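Local coordinates for protein beta-galactosidase (Streptococcus pneumoniae, PDB 4CUA) that probably binds galactose-containing sugars through this carbohydrate-binding module, as part of a pneumococcal enzyme that hydrolyses terminal beta-galactosides, at residues P30-V34 and A46-T50; L79-E85 and A142-F148; F122-W128 and Y156-I160; L17-S23 and S60-G66. Where two conformers were deposited one is given. Residue numbers count along the deposited sequence, not the author numbering.

Interaction 1: P30-V34 and A46-T50; sequences PVSNV and ANRWT. With CA (calcium ion), chain C; EDO (1,2-ethanediol), chain F; EDO (1,2-ethanediol), chain D.
This is a loop-to-strand contact at a calcium site of a galactose-binding-like beta-sandwich: a 3-10 segment that starts at V31 and runs past V34 sits against the run entering strand 49-50. It is held by N33 N to P30 O (3.0 Å) and V34 N to V31 O (2.9 Å). CA atoms approach to 4.8 Å at V31-W49 and 5.3 Å at N33-R48. N33 works at both ends: its side chain (chi1 m) donates from ND2 to R48 O at 2.9 Å and 168°, while its backbone O binds calcium at 2.3 Å. N47, chi1 t, brings OD1 to the same ion at 2.3 Å; D36, L38, T174 and E175 complete the site, so the ion ties the two segments together. Beside it, W49 (chi1 t) packs on two valines, V31 CB to W49 CD1 at 3.7 Å and V34 CG1 to W49 CB at 3.4 Å. W49 NE1 is hydrogen-bonded to D24. Strand 172-177 pairs with strand 49-50, and V31, V34 and W49 rest on strands 19-22 and 58-67.

Interaction 2: L79-E85 and A142-F148; sequences LSVGFHE and AGEMNHF
Two neighbouring antiparallel strands of the beta-sandwich meet here, segments of strands 70-83 and 145-155 whose axes come within 4.1 Å at 154°. The register pairs L79 with F148 and V81 with N146 as hydrogen-bonded pairs (CA-CA 5.1 and 5.0 Å), and S80 with H147 as a non-hydrogen-bonded pair at 4.4 Å. Both hydrogen-bonded pairs are fully satisfied: L79 N to F148 O 3.0 Å, F148 N to L79 O 2.8 Å, V81 N to N146 O 2.9 Å and N146 N to V81 O 2.8 Å. Further backbone bonds go to strand 172-177: S80 with Q177, G82 with T174 and E175, and H84 with S172, which H84 ND1 also reaches. Further on, G143 N donates to F83 O at 2.9 Å; G143 has phi/psi 93/11, which calls for glycine. G82 leaves room for selenomethionine M145, whose SE lies 3.6 Å from G82 CA; a CB on G82 would clash with M145 SE.

L79, V81, N146 and F148 share one face. V81 CG2 meets the edge of the F148 ring at CE2, 3.9 Å away, and F148 also packs against Y95 and I97. N146 (chi1 m) gives its ND2 to K141 O, with weak bonds to E144 O (2.9 Å) and V81 O (3.4 Å). On the other face, with both chi1 m, H147 ND1 donates to S80 OG at 2.8 Å.

Interaction 3: F122-W128 and Y156-I160; sequences FNDSANW and YAIRI. With EDO (1,2-ethanediol), chain E.
F122, from a loop with 3-10 segments, and W128, at the start of strand 128-130, meet strand 157-163 with backbones well apart, CA-CA 9.3 Å for F122-A157 and 8.7 Å for W128-I158. W128 (chi1 m, chi2 97°) presents one face to R159, which reaches out with chi1 p and the rest of its chain fully extended. The guanidinium lies flat on the indole, planes at 11°, R159 CZ 3.5 Å from the five-membered-ring centroid and R159 CD, in CH-pi contact, 3.7 Å from the six-membered-ring centroid. F122, also chi1 m, brings CZ within 4.1 Å of A157 CB; W128 CH2 reaches the same A157 CB at 4.1 Å. F122 O accepts from W128 NE1 (2.9 Å) and weakly from R159 NH1 (3.1 Å), and a water links it to R159 NH2. D124 OD1 takes A126 N at 3.0 Å, an Asx turn. R159 NE is salt-bridged to E98, and NH1 holds an ethanediol (O2 2.7 Å). A flat arginine-tryptophan cation-pi stack thus joins the start of strand 128-130 to strand 157-163 of the beta-sandwich.

Interaction 4: L17-S23 and S60-G66; sequences LPLAFAS and SVGVLFG. With EDO (1,2-ethanediol), chain E.
Strand 19-22 lies antiparallel beside strand 60-64, axes 4.6 Å apart at 152°, in the buried middle of the domain. L19-L64 and F21-G62 are hydrogen-bonded pairs, A20-V63 and A22-V61 non-hydrogen-bonded ones; the bonds are L19 N to L64 O 3.0, L64 N to L19 O 2.9, F21 N to G62 O 2.9 and G62 N to F21 O 2.8 Å. The main bump is F21: with chi1 p its ring folds across the neighbouring strand into the hollow left by G62, whose CA sits 3.9 Å from the ring centroid over its face (CH-pi). A CB on G62 would collide with F21 CZ. G66 makes a second hollow, taken by L17, CB to G66 CA 3.7 Å, while L17 CD2 meets L64 CD2 at 3.8 Å. P18, after a cis peptide, sets CB 4.0 Å from V63 CG1. S23 clasps S60, S23 N to S60 O and S60 N to S23 OG both 2.9 Å. This is a regular antiparallel pair within the sheet of a galactose-binding-like beta-sandwich.

In the fold
All four contacts belong to one antiparallel sheet system in a single galactose-binding-like domain. Interaction 4 lies nearest the chain's centre, about 6 Å off, and the segments of interaction 1 fall between its two in sequence; the two touch through W49 and V61, with centres about 12 Å apart. Interactions 3 and 4, centres about 10 Å apart, are joined by the pairing of strands 157-163 and 58-67 and by a shared ethanediol. Interaction 2 follows both 1 and 4 along the chain, and its segments alternate with those of interaction 3, which it meets where L79 packs on I158 and I160. R48 packs on H84, which brings interactions 1 and 2 together near the calcium end of the domain.

Interaction 1: P30-V34 and A46-T50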
loop_
_atom_site.group_PDB
_atom_site.type_symbol
_atom_site.label_atom_id
_atom_site.label_comp_id
_atom_site.label_asym_id
_atom_site.label_seq_id
_atom_site.Cartn_x
_atom_site.Cartn_y
_atom_site.Cartn_z
ATOM N N PRO A 30 -5.426 10.669 -2.758
ATOM C CA PRO A 30 -5.339 9.500 -3.654
ATOM C C PRO A 30 -4.157 8.622 -3.301
ATOM O O PRO A 30 -3.139 9.106 -2.781
ATOM C CB PRO A 30 -5.132 10.112 -5.014
ATOM C CG PRO A 30 -4.557 11.463 -4.723
ATOM C CD PRO A 30 -5.248 11.914 -3.481
ATOM N N VAL A 31 -4.238 7.336 -3.592
ATOM C CA VAL A 31 -3.191 6.383 -3.230
ATOM C C VAL A 31 -1.908 6.599 -3.986
ATOM O O VAL A 31 -0.885 6.155 -3.537
ATOM C CB VAL A 31 -3.730 4.926 -3.372
ATOM C CG1 VAL A 31 -3.799 4.521 -4.818
ATOM C CG2 VAL A 31 -2.874 3.959 -2.531
ATOM N N SER A 32 -1.960 7.259 -5.117
ATOM C CA SER A 32 -0.735 7.647 -5.852
ATOM C C SER A 32 0.196 8.461 -4.961
ATOM O O SER A 32 1.413 8.484 -5.150
ATOM C CB SER A 32 -1.116 8.448 -7.119
ATOM O OG SER A 32 -1.952 9.537 -6.793
ATOM N N ASN A 33 -0.327 9.104 -3.910
ATOM C CA ASN A 33 0.533 9.732 -2.921
ATOM C C ASN A 33 1.476 8.865 -2.192
ATOM O O ASN A 33 2.389 9.357 -1.563
ATOM C CB ASN A 33 -0.294 10.487 -1.896
ATOM C CG ASN A 33 -0.946 11.752 -2.467
ATOM O OD1 ASN A 33 -0.474 12.335 -3.458
ATOM N ND2 ASN A 33 -1.961 12.222 -1.796
ATOM N N VAL A 34 1.269 7.539 -2.174
ATOM C CA VAL A 34 2.119 6.708 -1.342
ATOM C C VAL A 34 3.447 6.260 -2.013
ATOM O O VAL A 34 4.249 5.619 -1.364
ATOM C CB VAL A 34 1.444 5.476 -0.725
ATOM C CG1 VAL A 34 0.124 5.860 -0.036
ATOM C CG2 VAL A 34 1.214 4.346 -1.759
ATOM N N ALA A 46 0.446 18.592 2.831
ATOM C CA ALA A 46 -0.286 17.371 3.015
ATOM C C ALA A 46 0.061 16.456 1.868
ATOM O O ALA A 46 -0.103 16.819 0.679
ATOM C CB ALA A 46 -1.769 17.604 3.075
ATOM N N ASN A 47 0.525 15.265 2.210
ATOM C CA ASN A 47 0.863 14.262 1.189
ATOM C C ASN A 47 0.642 12.863 1.784
ATOM O O ASN A 47 1.395 12.406 2.627
ATOM C CB ASN A 47 2.334 14.381 0.769
ATOM C CG ASN A 47 2.669 13.375 -0.320
ATOM O OD1 ASN A 47 3.125 12.255 -0.021
ATOM N ND2 ASN A 47 2.422 13.744 -1.540
ATOM N N ARG A 48 -0.476 12.264 1.445
ATOM C CA ARG A 48 -0.868 11.014 2.070
ATOM C C ARG A 48 -1.997 10.357 1.336
ATOM O O ARG A 48 -2.806 11.048 0.702
ATOM C CB ARG A 48 -1.210 11.244 3.529
ATOM C CG ARG A 48 -2.224 12.355 3.758
ATOM C CD ARG A 48 -2.519 12.501 5.220
ATOM N NE ARG A 48 -3.426 13.596 5.533
ATOM C CZ ARG A 48 -3.047 14.847 5.794
ATOM N NH1 ARG A 48 -1.799 15.241 5.721
ATOM N NH2 ARG A 48 -3.996 15.761 6.074
ATOM N N TRP A 49 -2.062 9.010 1.405
ATOM C CA TRP A 49 -3.295 8.306 1.210
ATOM C C TRP A 49 -3.985 8.225 2.552
ATOM O O TRP A 49 -3.349 8.036 3.592
ATOM C CB TRP A 49 -3.035 6.884 0.732
ATOM C CG TRP A 49 -4.271 6.022 0.822
ATOM C CD1 TRP A 49 -5.204 5.890 -0.112
ATOM C CD2 TRP A 49 -4.669 5.200 1.942
ATOM N NE1 TRP A 49 -6.186 5.029 0.320
ATOM C CE2 TRP A 49 -5.897 4.620 1.583
ATOM C CE3 TRP A 49 -4.129 4.944 3.180
ATOM C CZ2 TRP A 49 -6.575 3.733 2.429
ATOM C CZ3 TRP A 49 -4.803 4.046 4.021
ATOM C CH2 TRP A 49 -6.012 3.471 3.630
ATOM N N THR A 50 -5.311 8.396 2.549
ATOM C CA THR A 50 -6.108 8.023 3.725
ATOM C C THR A 50 -7.404 7.478 3.215
ATOM O O THR A 50 -7.762 7.671 2.070
ATOM C CB THR A 50 -6.420 9.214 4.650
ATOM O OG1 THR A 50 -7.533 9.944 4.140
ATOM C CG2 THR A 50 -5.272 10.172 4.881
HETATM CA CA CA C . 4.183 10.310 -0.552
HETATM C C1 EDO F . -2.806 15.643 -1.228
HETATM O O1 EDO F . -3.434 14.732 -2.097
HETATM C C2 EDO F . -3.264 15.404 0.200
HETATM O O2 EDO F . -2.757 14.143 0.714
HETATM C C1 EDO D . -6.814 13.596 7.293
HETATM O O1 EDO D . -6.374 14.910 7.591
HETATM C C2 EDO D . -7.328 13.443 5.878
HETATM O O2 EDO D . -6.202 13.672 4.967
#

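Interaction 2: L79-E85 and A142-F148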
loop_
_atom_site.group_PDB
_atom_site.type_symbol
_atom_site.label_atom_id
_atom_site.label_comp_id
_atom_site.label_asym_id
_atom_site.label_seq_id
_atom_site.Cartn_x
_atom_site.Cartn_y
_atom_site.Cartn_z
ATOM N N LEU A 79 8.647 -4.491 3.255
ATOM C CA LEU A 79 7.757 -3.356 3.054
ATOM C C LEU A 79 8.013 -2.378 4.121
ATOM O O LEU A 79 8.150 -2.719 5.260
ATOM C CB LEU A 79 6.324 -3.849 3.180
ATOM C CG LEU A 79 5.213 -2.769 3.097
ATOM C CD1 LEU A 79 5.160 -2.046 1.757
ATOM C CD2 LEU A 79 3.841 -3.344 3.523
ATOM N N SER A 80 8.068 -1.090 3.760
ATOM C CA SER A 80 8.151 -0.032 4.757
ATOM C C SER A 80 6.979 0.918 4.545
ATOM O O SER A 80 6.648 1.242 3.429
ATOM C CB SER A 80 9.451 0.762 4.627
ATOM O OG SER A 80 10.582 -0.067 4.727
ATOM N N VAL A 81 6.388 1.357 5.658
ATOM C CA VAL A 81 5.191 2.211 5.615
ATOM C C VAL A 81 5.329 3.339 6.590
ATOM O O VAL A 81 5.472 3.150 7.796
ATOM C CB VAL A 81 3.932 1.433 5.981
ATOM C CG1 VAL A 81 2.674 2.308 5.836
ATOM C CG2 VAL A 81 3.796 0.185 5.175
ATOM N N GLY A 82 5.229 4.543 6.061
ATOM C CA GLY A 82 5.236 5.750 6.868
ATOM C C GLY A 82 3.818 6.138 7.234
ATOM O O GLY A 82 3.136 6.770 6.450
ATOM N N PHE A 83 3.388 5.755 8.406
ATOM C CA PHE A 83 2.076 6.166 8.876
ATOM C C PHE A 83 2.062 7.624 9.272
ATOM O O PHE A 83 3.005 8.138 9.909
ATOM C CB PHE A 83 1.624 5.253 10.038
ATOM C CG PHE A 83 1.398 3.834 9.625
ATOM C CD1 PHE A 83 0.316 3.497 8.821
ATOM C CD2 PHE A 83 2.291 2.817 9.973
ATOM C CE1 PHE A 83 0.126 2.177 8.415
ATOM C CE2 PHE A 83 2.109 1.519 9.548
ATOM C CZ PHE A 83 1.025 1.193 8.770
ATOM N N HIS A 84 0.941 8.295 9.027
ATOM C CA HIS A 84 0.708 9.653 9.413
ATOM C C HIS A 84 -0.446 9.727 10.395
ATOM O O HIS A 84 -1.307 8.904 10.360
ATOM C CB HIS A 84 0.498 10.532 8.150
ATOM C CG HIS A 84 -0.340 11.757 8.376
ATOM N ND1 HIS A 84 -1.701 11.701 8.412
ATOM C CD2 HIS A 84 -0.006 13.039 8.641
ATOM C CE1 HIS A 84 -2.196 12.903 8.649
ATOM N NE2 HIS A 84 -1.189 13.744 8.791
ATOM N N GLU A 85 -0.428 10.718 11.257
ATOM C CA GLU A 85 -1.553 10.897 12.178
ATOM C C GLU A 85 -1.838 12.355 12.412
ATOM O O GLU A 85 -0.946 13.196 12.512
ATOM C CB GLU A 85 -1.300 10.212 13.526
ATOM C CG GLU A 85 -0.235 10.853 14.386
ATOM C CD GLU A 85 -0.098 10.184 15.745
ATOM O OE1 GLU A 85 -0.894 9.303 16.075
ATOM O OE2 GLU A 85 0.844 10.528 16.483
ATOM N N ALA A 142 3.079 6.304 14.075
ATOM C CA ALA A 142 3.048 7.368 13.136
ATOM C C ALA A 142 4.316 8.161 13.279
ATOM O O ALA A 142 4.940 8.194 14.336
ATOM C CB ALA A 142 1.852 8.269 13.361
ATOM N N GLY A 143 4.701 8.831 12.199
ATOM C CA GLY A 143 5.829 9.759 12.221
ATOM C C GLY A 143 7.179 9.171 11.835
ATOM O O GLY A 143 8.189 9.822 12.002
ATOM N N GLU A 144 7.188 7.962 11.306
ATOM C CA GLU A 144 8.399 7.329 10.854
ATOM C C GLU A 144 8.051 6.226 9.896
ATOM O O GLU A 144 6.883 5.786 9.861
ATOM C CB GLU A 144 9.220 6.757 12.042
ATOM C CG GLU A 144 8.559 5.595 12.727
ATOM C CD GLU A 144 9.231 5.172 14.040
ATOM O OE1 GLU A 144 9.085 5.875 15.012
ATOM O OE2 GLU A 144 9.804 4.066 14.061
HETATM N N MSE A 145 9.045 5.737 9.151
HETATM C CA MSE A 145 8.888 4.562 8.280
HETATM C C MSE A 145 8.910 3.338 9.136
HETATM O O MSE A 145 9.883 3.092 9.887
HETATM C CB MSE A 145 10.018 4.539 7.281
HETATM C CG MSE A 145 10.108 5.722 6.326
HETATM SE SE MSE A 145 8.481 6.091 5.275
HETATM C CE MSE A 145 8.530 4.536 4.117
ATOM N N ASN A 146 7.832 2.568 9.104
ATOM C CA ASN A 146 7.688 1.326 9.900
ATOM C C ASN A 146 8.096 0.190 8.999
ATOM O O ASN A 146 7.555 0.012 7.926
ATOM C CB ASN A 146 6.212 1.120 10.314
ATOM C CG ASN A 146 5.762 2.057 11.413
ATOM O OD1 ASN A 146 5.341 1.606 12.470
ATOM N ND2 ASN A 146 5.839 3.389 11.204
ATOM N N HIS A 147 9.076 -0.611 9.428
ATOM C CA HIS A 147 9.668 -1.615 8.557
ATOM C C HIS A 147 9.173 -3.023 8.863
ATOM O O HIS A 147 9.109 -3.401 10.015
ATOM C CB HIS A 147 11.196 -1.579 8.756
ATOM C CG HIS A 147 11.783 -0.263 8.463
ATOM N ND1 HIS A 147 11.845 0.237 7.200
ATOM C CD2 HIS A 147 12.274 0.686 9.271
ATOM C CE1 HIS A 147 12.386 1.444 7.225
ATOM N NE2 HIS A 147 12.680 1.726 8.464
ATOM N N PHE A 148 8.812 -3.716 7.811
ATOM C CA PHE A 148 8.340 -5.095 7.808
ATOM C C PHE A 148 9.221 -5.952 6.920
ATOM O O PHE A 148 9.732 -5.504 5.905
ATOM C CB PHE A 148 6.899 -5.167 7.234
ATOM C CG PHE A 148 5.917 -4.296 7.937
ATOM C CD1 PHE A 148 5.263 -4.684 9.085
ATOM C CD2 PHE A 148 5.630 -3.028 7.425
ATOM C CE1 PHE A 148 4.343 -3.856 9.720
ATOM C CE2 PHE A 148 4.705 -2.213 8.059
ATOM C CZ PHE A 148 4.045 -2.617 9.198
#

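Interaction 3: F122-W128 and Y156-I160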
loop_
_atom_site.group_PDB
_atom_site.type_symbol
_atom_site.label_atom_id
_atom_site.label_comp_id
_atom_site.label_asym_id
_atom_site.label_seq_id
_atom_site.Cartn_x
_atom_site.Cartn_y
_atom_site.Cartn_z
ATOM N N PHE A 122 -7.971 -8.109 -7.882
ATOM C CA PHE A 122 -7.555 -7.772 -6.545
ATOM C C PHE A 122 -8.664 -7.859 -5.500
ATOM O O PHE A 122 -8.379 -7.986 -4.338
ATOM C CB PHE A 122 -6.950 -6.357 -6.451
ATOM C CG PHE A 122 -5.642 -6.180 -7.141
ATOM C CD1 PHE A 122 -4.812 -7.243 -7.511
ATOM C CD2 PHE A 122 -5.202 -4.887 -7.408
ATOM C CE1 PHE A 122 -3.594 -7.032 -8.157
ATOM C CE2 PHE A 122 -3.972 -4.672 -8.021
ATOM C CZ PHE A 122 -3.175 -5.731 -8.378
ATOM N N ASN A 123 -9.923 -7.758 -5.933
ATOM C CA ASN A 123 -11.024 -7.807 -5.002
ATOM C C ASN A 123 -11.387 -9.231 -4.560
ATOM O O ASN A 123 -12.232 -9.357 -3.660
ATOM C CB ASN A 123 -12.242 -7.167 -5.622
ATOM C CG ASN A 123 -12.031 -5.678 -5.848
ATOM O OD1 ASN A 123 -11.500 -4.996 -4.972
ATOM N ND2 ASN A 123 -12.474 -5.191 -6.998
ATOM N N ASP A 124 -10.845 -10.238 -5.219
ATOM C CA ASP A 124 -11.121 -11.672 -4.859
ATOM C C ASP A 124 -10.096 -12.127 -3.842
ATOM O O ASP A 124 -8.894 -12.227 -4.174
ATOM C CB ASP A 124 -11.106 -12.484 -6.122
ATOM C CG ASP A 124 -11.491 -13.961 -5.902
ATOM O OD1 ASP A 124 -11.650 -14.327 -4.705
ATOM O OD2 ASP A 124 -11.533 -14.647 -6.965
ATOM N N SER A 125 -10.537 -12.435 -2.640
ATOM C CA SER A 125 -9.628 -12.876 -1.571
ATOM C C SER A 125 -8.907 -14.189 -1.934
ATOM O O SER A 125 -7.779 -14.388 -1.416
ATOM C CB SER A 125 -10.364 -12.970 -0.237
ATOM O OG SER A 125 -11.376 -13.967 -0.384
ATOM N N ALA A 126 -9.429 -15.018 -2.844
ATOM C CA ALA A 126 -8.685 -16.207 -3.306
ATOM C C ALA A 126 -7.383 -15.881 -4.028
ATOM O O ALA A 126 -6.526 -16.745 -4.262
ATOM C CB ALA A 126 -9.549 -17.120 -4.165
ATOM N N ASN A 127 -7.220 -14.618 -4.430
ATOM C CA ASN A 127 -6.045 -14.235 -5.168
ATOM C C ASN A 127 -4.901 -13.703 -4.291
ATOM O O ASN A 127 -3.883 -13.300 -4.874
ATOM C CB ASN A 127 -6.452 -13.189 -6.225
ATOM C CG ASN A 127 -7.242 -13.790 -7.355
ATOM O OD1 ASN A 127 -7.058 -14.967 -7.677
ATOM N ND2 ASN A 127 -8.099 -12.997 -8.007
ATOM N N TRP A 128 -5.097 -13.717 -2.989
ATOM C CA TRP A 128 -4.140 -13.258 -2.017
ATOM C C TRP A 128 -3.791 -14.328 -0.986
ATOM O O TRP A 128 -4.660 -15.104 -0.563
ATOM C CB TRP A 128 -4.690 -12.081 -1.261
ATOM C CG TRP A 128 -4.960 -10.913 -2.177
ATOM C CD1 TRP A 128 -6.139 -10.572 -2.721
ATOM C CD2 TRP A 128 -4.010 -9.935 -2.630
ATOM N NE1 TRP A 128 -6.009 -9.481 -3.560
ATOM C CE2 TRP A 128 -4.703 -9.050 -3.466
ATOM C CE3 TRP A 128 -2.670 -9.737 -2.404
ATOM C CZ2 TRP A 128 -4.076 -7.980 -4.131
ATOM C CZ3 TRP A 128 -2.029 -8.641 -3.041
ATOM C CH2 TRP A 128 -2.761 -7.782 -3.873
ATOM N N TYR A 156 3.292 -10.317 -8.470
ATOM C CA TYR A 156 2.950 -9.066 -9.173
ATOM C C TYR A 156 2.599 -7.930 -8.206
ATOM O O TYR A 156 2.672 -6.766 -8.619
ATOM C CB TYR A 156 1.771 -9.268 -10.109
ATOM C CG TYR A 156 2.108 -10.073 -11.314
ATOM C CD1 TYR A 156 2.893 -9.540 -12.315
ATOM C CD2 TYR A 156 1.517 -11.319 -11.550
ATOM C CE1 TYR A 156 3.178 -10.245 -13.480
ATOM C CE2 TYR A 156 1.802 -12.003 -12.716
ATOM C CZ TYR A 156 2.649 -11.476 -13.649
ATOM O OH TYR A 156 2.879 -12.201 -14.832
ATOM N N ALA A 157 2.228 -8.236 -6.970
ATOM C CA ALA A 157 1.713 -7.188 -6.055
ATOM C C ALA A 157 1.755 -7.596 -4.634
ATOM O O ALA A 157 1.537 -8.771 -4.306
ATOM C CB ALA A 157 0.291 -6.834 -6.439
ATOM N N ILE A 158 2.031 -6.665 -3.749
ATOM C CA ILE A 158 1.754 -6.854 -2.370
ATOM C C ILE A 158 0.849 -5.747 -1.928
ATOM O O ILE A 158 0.827 -4.695 -2.573
ATOM C CB ILE A 158 3.007 -7.019 -1.473
ATOM C CG1 ILE A 158 3.774 -5.690 -1.396
ATOM C CG2 ILE A 158 3.822 -8.206 -1.996
ATOM C CD1 ILE A 158 4.664 -5.562 -0.186
ATOM N N ARG A 159 0.142 -6.001 -0.854
ATOM C CA ARG A 159 -0.685 -4.998 -0.207
ATOM C C ARG A 159 -0.706 -5.165 1.294
ATOM O O ARG A 159 -0.408 -6.256 1.847
ATOM C CB ARG A 159 -2.114 -4.977 -0.729
ATOM C CG ARG A 159 -2.994 -6.139 -0.263
ATOM C CD ARG A 159 -4.318 -6.113 -1.014
ATOM N NE ARG A 159 -5.174 -7.157 -0.449
ATOM C CZ ARG A 159 -6.399 -7.399 -0.931
ATOM N NH1 ARG A 159 -6.907 -6.647 -1.901
ATOM N NH2 ARG A 159 -7.101 -8.366 -0.384
ATOM N N ILE A 160 -1.011 -4.082 1.976
ATOM C CA ILE A 160 -1.242 -4.061 3.380
ATOM C C ILE A 160 -2.724 -3.683 3.596
ATOM O O ILE A 160 -3.173 -2.667 3.187
ATOM C CB ILE A 160 -0.191 -3.219 4.169
ATOM C CG1 ILE A 160 -0.429 -3.317 5.641
ATOM C CG2 ILE A 160 -0.173 -1.757 3.687
ATOM C CD1 ILE A 160 0.608 -2.655 6.527
HETATM C C1 EDO E . -8.627 -4.449 -3.318
HETATM O O1 EDO E . -9.617 -3.668 -3.803
HETATM C C2 EDO E . -7.281 -3.663 -3.605
HETATM O O2 EDO E . -6.377 -4.079 -2.724
HETATM O O HOH W 1 -9.453 -9.235 -1.748
#

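Interaction 4: L17-S23 and S60-G66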
loop_
_atom_site.group_PDB
_atom_site.type_symbol
_atom_site.label_atom_id
_atom_site.label_comp_id
_atom_site.label_asym_id
_atom_site.label_seq_id
_atom_site.Cartn_x
_atom_site.Cartn_y
_atom_site.Cartn_z
ATOM N N LEU A 17 3.704 1.810 -14.406
ATOM C CA LEU A 17 4.078 0.912 -13.333
ATOM C C LEU A 17 5.475 1.207 -12.870
ATOM O O LEU A 17 6.359 1.587 -13.724
ATOM C CB LEU A 17 3.987 -0.548 -13.840
ATOM C CG LEU A 17 2.635 -1.005 -14.334
ATOM C CD1 LEU A 17 2.718 -2.254 -15.205
ATOM C CD2 LEU A 17 1.693 -1.218 -13.177
ATOM N N PRO A 18 5.771 1.058 -11.614
ATOM C CA PRO A 18 4.897 0.517 -10.556
ATOM C C PRO A 18 3.791 1.502 -10.232
ATOM O O PRO A 18 3.916 2.722 -10.405
ATOM C CB PRO A 18 5.794 0.321 -9.368
ATOM C CG PRO A 18 7.138 0.846 -9.732
ATOM C CD PRO A 18 7.160 1.180 -11.158
ATOM N N LEU A 19 2.661 0.935 -9.814
ATOM C CA LEU A 19 1.439 1.697 -9.548
ATOM C C LEU A 19 0.969 1.323 -8.172
ATOM O O LEU A 19 0.846 0.145 -7.844
ATOM C CB LEU A 19 0.336 1.263 -10.529
ATOM C CG LEU A 19 -1.093 1.752 -10.391
ATOM C CD1 LEU A 19 -1.137 3.248 -10.664
ATOM C CD2 LEU A 19 -1.932 1.047 -11.456
ATOM N N ALA A 20 0.717 2.330 -7.348
ATOM C CA ALA A 20 0.022 2.136 -6.071
ATOM C C ALA A 20 -1.459 1.989 -6.319
ATOM O O ALA A 20 -2.066 2.610 -7.219
ATOM C CB ALA A 20 0.273 3.333 -5.155
ATOM N N PHE A 21 -2.107 1.166 -5.505
ATOM C CA PHE A 21 -3.553 0.966 -5.621
ATOM C C PHE A 21 -4.109 0.839 -4.189
ATOM O O PHE A 21 -3.404 0.526 -3.236
ATOM C CB PHE A 21 -3.869 -0.278 -6.464
ATOM C CG PHE A 21 -3.329 -1.581 -5.883
ATOM C CD1 PHE A 21 -4.055 -2.325 -4.972
ATOM C CD2 PHE A 21 -2.076 -2.094 -6.288
ATOM C CE1 PHE A 21 -3.584 -3.507 -4.484
ATOM C CE2 PHE A 21 -1.612 -3.252 -5.771
ATOM C CZ PHE A 21 -2.345 -3.954 -4.845
ATOM N N ALA A 22 -5.423 1.116 -4.054
ATOM C CA ALA A 22 -6.115 0.994 -2.797
ATOM C C ALA A 22 -7.494 0.485 -3.018
ATOM O O ALA A 22 -8.075 0.707 -4.080
ATOM C CB ALA A 22 -6.188 2.309 -2.085
ATOM N N SER A 23 -8.024 -0.221 -2.028
ATOM C CA SER A 23 -9.428 -0.669 -2.148
ATOM C C SER A 23 -10.390 0.536 -2.188
ATOM O O SER A 23 -11.405 0.514 -2.888
ATOM C CB SER A 23 -9.739 -1.555 -0.954
ATOM O OG SER A 23 -9.481 -0.947 0.262
ATOM N N SER A 60 -7.173 -1.529 2.002
ATOM C CA SER A 60 -5.825 -1.992 1.654
ATOM C C SER A 60 -5.202 -0.977 0.723
ATOM O O SER A 60 -5.845 -0.297 -0.077
ATOM C CB SER A 60 -5.874 -3.354 0.992
ATOM O OG SER A 60 -6.746 -3.457 -0.100
ATOM N N VAL A 61 -3.874 -0.915 0.835
ATOM C CA VAL A 61 -2.975 -0.162 -0.039
ATOM C C VAL A 61 -1.886 -1.105 -0.519
ATOM O O VAL A 61 -1.309 -1.824 0.316
ATOM C CB VAL A 61 -2.326 0.974 0.760
ATOM C CG1 VAL A 61 -1.216 1.643 -0.030
ATOM C CG2 VAL A 61 -3.395 2.030 1.157
ATOM N N GLY A 62 -1.587 -1.095 -1.794
ATOM C CA GLY A 62 -0.540 -1.940 -2.283
ATOM C C GLY A 62 0.134 -1.382 -3.481
ATOM O O GLY A 62 -0.135 -0.229 -3.881
ATOM N N VAL A 63 1.131 -2.135 -3.978
ATOM C CA VAL A 63 1.901 -1.776 -5.152
ATOM C C VAL A 63 1.837 -2.916 -6.146
ATOM O O VAL A 63 2.075 -4.044 -5.755
ATOM C CB VAL A 63 3.360 -1.427 -4.770
ATOM C CG1 VAL A 63 4.153 -1.116 -6.029
ATOM C CG2 VAL A 63 3.378 -0.248 -3.791
ATOM N N LEU A 64 1.559 -2.582 -7.380
ATOM C CA LEU A 64 1.573 -3.441 -8.535
ATOM C C LEU A 64 2.883 -3.161 -9.282
ATOM O O LEU A 64 3.089 -2.029 -9.704
ATOM C CB LEU A 64 0.400 -3.158 -9.462
ATOM C CG LEU A 64 0.322 -3.924 -10.760
ATOM C CD1 LEU A 64 0.285 -5.445 -10.461
ATOM C CD2 LEU A 64 -0.936 -3.489 -11.519
ATOM N N PHE A 65 3.735 -4.152 -9.392
ATOM C CA PHE A 65 5.114 -3.904 -9.857
ATOM C C PHE A 65 5.271 -3.758 -11.332
ATOM O O PHE A 65 4.510 -4.282 -12.154
ATOM C CB PHE A 65 6.021 -5.014 -9.366
ATOM C CG PHE A 65 6.063 -5.111 -7.892
ATOM C CD1 PHE A 65 6.493 -4.061 -7.084
ATOM C CD2 PHE A 65 5.586 -6.224 -7.230
ATOM C CE1 PHE A 65 6.503 -4.134 -5.732
ATOM C CE2 PHE A 65 5.558 -6.291 -5.866
ATOM C CZ PHE A 65 6.002 -5.250 -5.068
ATOM N N GLY A 66 6.345 -3.046 -11.723
ATOM C CA GLY A 66 6.662 -2.938 -13.133
ATOM C C GLY A 66 8.182 -3.063 -13.295
ATOM O O GLY A 66 8.915 -2.937 -12.379
HETATM C C1 EDO E . -8.627 -4.449 -3.318
HETATM O O1 EDO E . -9.617 -3.668 -3.803
HETATM C C2 EDO E . -7.281 -3.663 -3.605
HETATM O O2 EDO E . -6.377 -4.079 -2.724
#